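PDB 2DY3: alanine racemase from Corynebacterium glutamicum, which is a pyridoxal-5'-phosphate-binding protein of the alanine racemase family, pairing an N-terminal TIM-type barrel with a C-terminal beta domain. Local coordinates for residues B[117-122]-B[148-153]. Sequence-based numbering, arbitrary orientation.
Sequences IRVSIK and PHIEVT
The imidazole of His149 meets Ile117 obliquely, Ile117 CD1 coming within 3.4 Å of His149 CD2, while Ile150 CG1 sits over the centre of one ring face, 3.8 Å above the plane. With chi1 at 65°, His149 CG lies between its backbone N and carbonyl carbon. The His149 and Ile117 side chains lie side by side. Those of Arg118 and Glu151 also run side by side, pointing the same way, with the guanidinium and carboxylate planes turned 77° apart. The position of Glu151 OE2 is less certain, so both its separation from Arg118, beyond salt-bridge range, and a water bridge from Arg118 NH1 to OE2 are tentative; Arg118 NH2 has its salt bridges with Asp97 and Glu76. Thr153 OG1 also approaches the guanidinium obliquely.

Four backbone hydrogen bonds join the strands in a parallel ladder: Ile117 N to His149 O (2.7 Å), Glu151 N to Ile117 O (2.8 Å), Val119 N to Glu151 O (3.1 Å) and Thr153 N to Val119 O (3.0 Å). On the face away from Arg118, Val119 CG2 packs on Ile150 CG2 at 3.7 Å and also touches Val152 CG2; Leu109 and Leu144 cover this apolar layer. Helix 134-146 links the two strands, making a beta-alpha-beta unit of the TIM-type barrel.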
loop_
_atom_site.group_PDB
_atom_site.type_symbol
_atom_site.label_atom_id
_atom_site.label_comp_id
_atom_site.label_asym_id
_atom_site.label_seq_id
_atom_site.Cartn_x
_atom_site.Cartn_y
_atom_site.Cartn_z
ATOM N N ILE B 117 29.466 -10.170 17.694
ATOM C CA ILE B 117 28.502 -9.298 17.030
ATOM C C ILE B 117 29.062 -8.543 15.820
ATOM O O ILE B 117 29.958 -7.714 15.961
ATOM C CB ILE B 117 27.938 -8.270 18.043
ATOM C CG1 ILE B 117 27.329 -9.006 19.237
ATOM C CG2 ILE B 117 26.896 -7.387 17.374
ATOM C CD1 ILE B 117 27.049 -8.114 20.427
ATOM N N ARG B 118 28.523 -8.836 14.637
ATOM C CA ARG B 118 28.956 -8.168 13.410
ATOM C C ARG B 118 28.192 -6.854 13.243
ATOM O O ARG B 118 26.958 -6.834 13.243
ATOM C CB ARG B 118 28.708 -9.064 12.184
ATOM C CG ARG B 118 29.776 -10.149 11.955
ATOM C CD ARG B 118 29.333 -11.186 10.924
ATOM N NE ARG B 118 29.066 -10.598 9.611
ATOM C CZ ARG B 118 30.004 -10.259 8.731
ATOM N NH1 ARG B 118 31.287 -10.454 9.010
ATOM N NH2 ARG B 118 29.657 -9.713 7.575
ATOM N N VAL B 119 28.931 -5.759 13.111
ATOM C CA VAL B 119 28.319 -4.454 12.932
ATOM C C VAL B 119 28.961 -3.690 11.777
ATOM O O VAL B 119 30.099 -3.959 11.380
ATOM C CB VAL B 119 28.442 -3.576 14.212
ATOM C CG1 VAL B 119 27.797 -4.262 15.396
ATOM C CG2 VAL B 119 29.902 -3.277 14.497
ATOM N N SER B 120 28.210 -2.743 11.232
ATOM C CA SER B 120 28.704 -1.900 10.155
ATOM C C SER B 120 28.356 -0.486 10.589
ATOM O O SER B 120 27.207 -0.203 10.927
ATOM C CB SER B 120 28.017 -2.251 8.836
ATOM O OG SER B 120 28.471 -1.396 7.801
ATOM N N ILE B 121 29.342 0.400 10.609
ATOM C CA ILE B 121 29.083 1.762 11.046
ATOM C C ILE B 121 28.456 2.616 9.956
ATOM O O ILE B 121 29.053 2.820 8.900
ATOM C CB ILE B 121 30.373 2.470 11.520
ATOM C CG1 ILE B 121 31.143 1.582 12.501
ATOM C CG2 ILE B 121 30.011 3.767 12.217
ATOM C CD1 ILE B 121 32.499 2.150 12.892
ATOM N N LYS B 122 27.241 3.096 10.210
ATOM C CA LYS B 122 26.567 3.960 9.255
ATOM C C LYS B 122 27.112 5.358 9.516
ATOM O O LYS B 122 27.009 5.878 10.631
ATOM C CB LYS B 122 25.052 3.944 9.462
ATOM C CG LYS B 122 24.321 4.929 8.560
ATOM C CD LYS B 122 22.808 4.758 8.645
ATOM C CE LYS B 122 22.092 5.890 7.926
ATOM N NZ LYS B 122 22.428 5.931 6.493
ATOM N N PRO B 148 35.607 -6.393 22.750
ATOM C CA PRO B 148 36.103 -7.696 22.294
ATOM C C PRO B 148 35.119 -8.451 21.411
ATOM O O PRO B 148 35.453 -8.867 20.303
ATOM C CB PRO B 148 36.367 -8.443 23.603
ATOM C CG PRO B 148 36.703 -7.355 24.554
ATOM C CD PRO B 148 35.675 -6.300 24.219
ATOM N N HIS B 149 33.902 -8.622 21.914
ATOM C CA HIS B 149 32.855 -9.354 21.207
ATOM C C HIS B 149 32.293 -8.689 19.957
ATOM O O HIS B 149 31.503 -9.293 19.245
ATOM C CB HIS B 149 31.705 -9.643 22.165
ATOM C CG HIS B 149 31.003 -8.413 22.651
ATOM N ND1 HIS B 149 31.663 -7.376 23.276
ATOM C CD2 HIS B 149 29.697 -8.064 22.619
ATOM C CE1 HIS B 149 30.791 -6.443 23.612
ATOM N NE2 HIS B 149 29.590 -6.835 23.225
ATOM N N ILE B 150 32.690 -7.454 19.680
ATOM C CA ILE B 150 32.174 -6.760 18.505
ATOM C C ILE B 150 33.159 -6.715 17.344
ATOM O O ILE B 150 34.306 -6.336 17.518
ATOM C CB ILE B 150 31.783 -5.308 18.841
ATOM C CG1 ILE B 150 30.599 -5.293 19.808
ATOM C CG2 ILE B 150 31.446 -4.557 17.573
ATOM C CD1 ILE B 150 30.206 -3.908 20.229
ATOM N N GLU B 151 32.709 -7.112 16.159
ATOM C CA GLU B 151 33.576 -7.059 14.989
ATOM C C GLU B 151 33.034 -6.036 13.995
ATOM O O GLU B 151 31.975 -6.233 13.402
ATOM C CB GLU B 151 33.671 -8.414 14.288
ATOM C CG GLU B 151 34.588 -8.339 13.064
ATOM C CD GLU B 151 34.420 -9.490 12.083
ATOM O OE1 GLU B 151 35.065 -9.441 11.013
ATOM O OE2 GLU B 151 33.658 -10.436 12.369
ATOM N N VAL B 152 33.753 -4.936 13.830
ATOM C CA VAL B 152 33.339 -3.913 12.893
ATOM C C VAL B 152 33.790 -4.388 11.519
ATOM O O VAL B 152 34.975 -4.352 11.201
ATOM C CB VAL B 152 33.997 -2.560 13.219
ATOM C CG1 VAL B 152 33.639 -1.534 12.156
ATOM C CG2 VAL B 152 33.539 -2.083 14.593
ATOM N N THR B 153 32.841 -4.844 10.712
ATOM C CA THR B 153 33.146 -5.350 9.382
ATOM C C THR B 153 33.464 -4.249 8.379
ATOM O O THR B 153 34.029 -4.515 7.314
ATOM C CB THR B 153 31.983 -6.175 8.824
ATOM O OG1 THR B 153 32.380 -6.755 7.574
ATOM C CG2 THR B 153 30.756 -5.287 8.603
HETATM O O HOH W 1 32.739 -12.689 10.917
#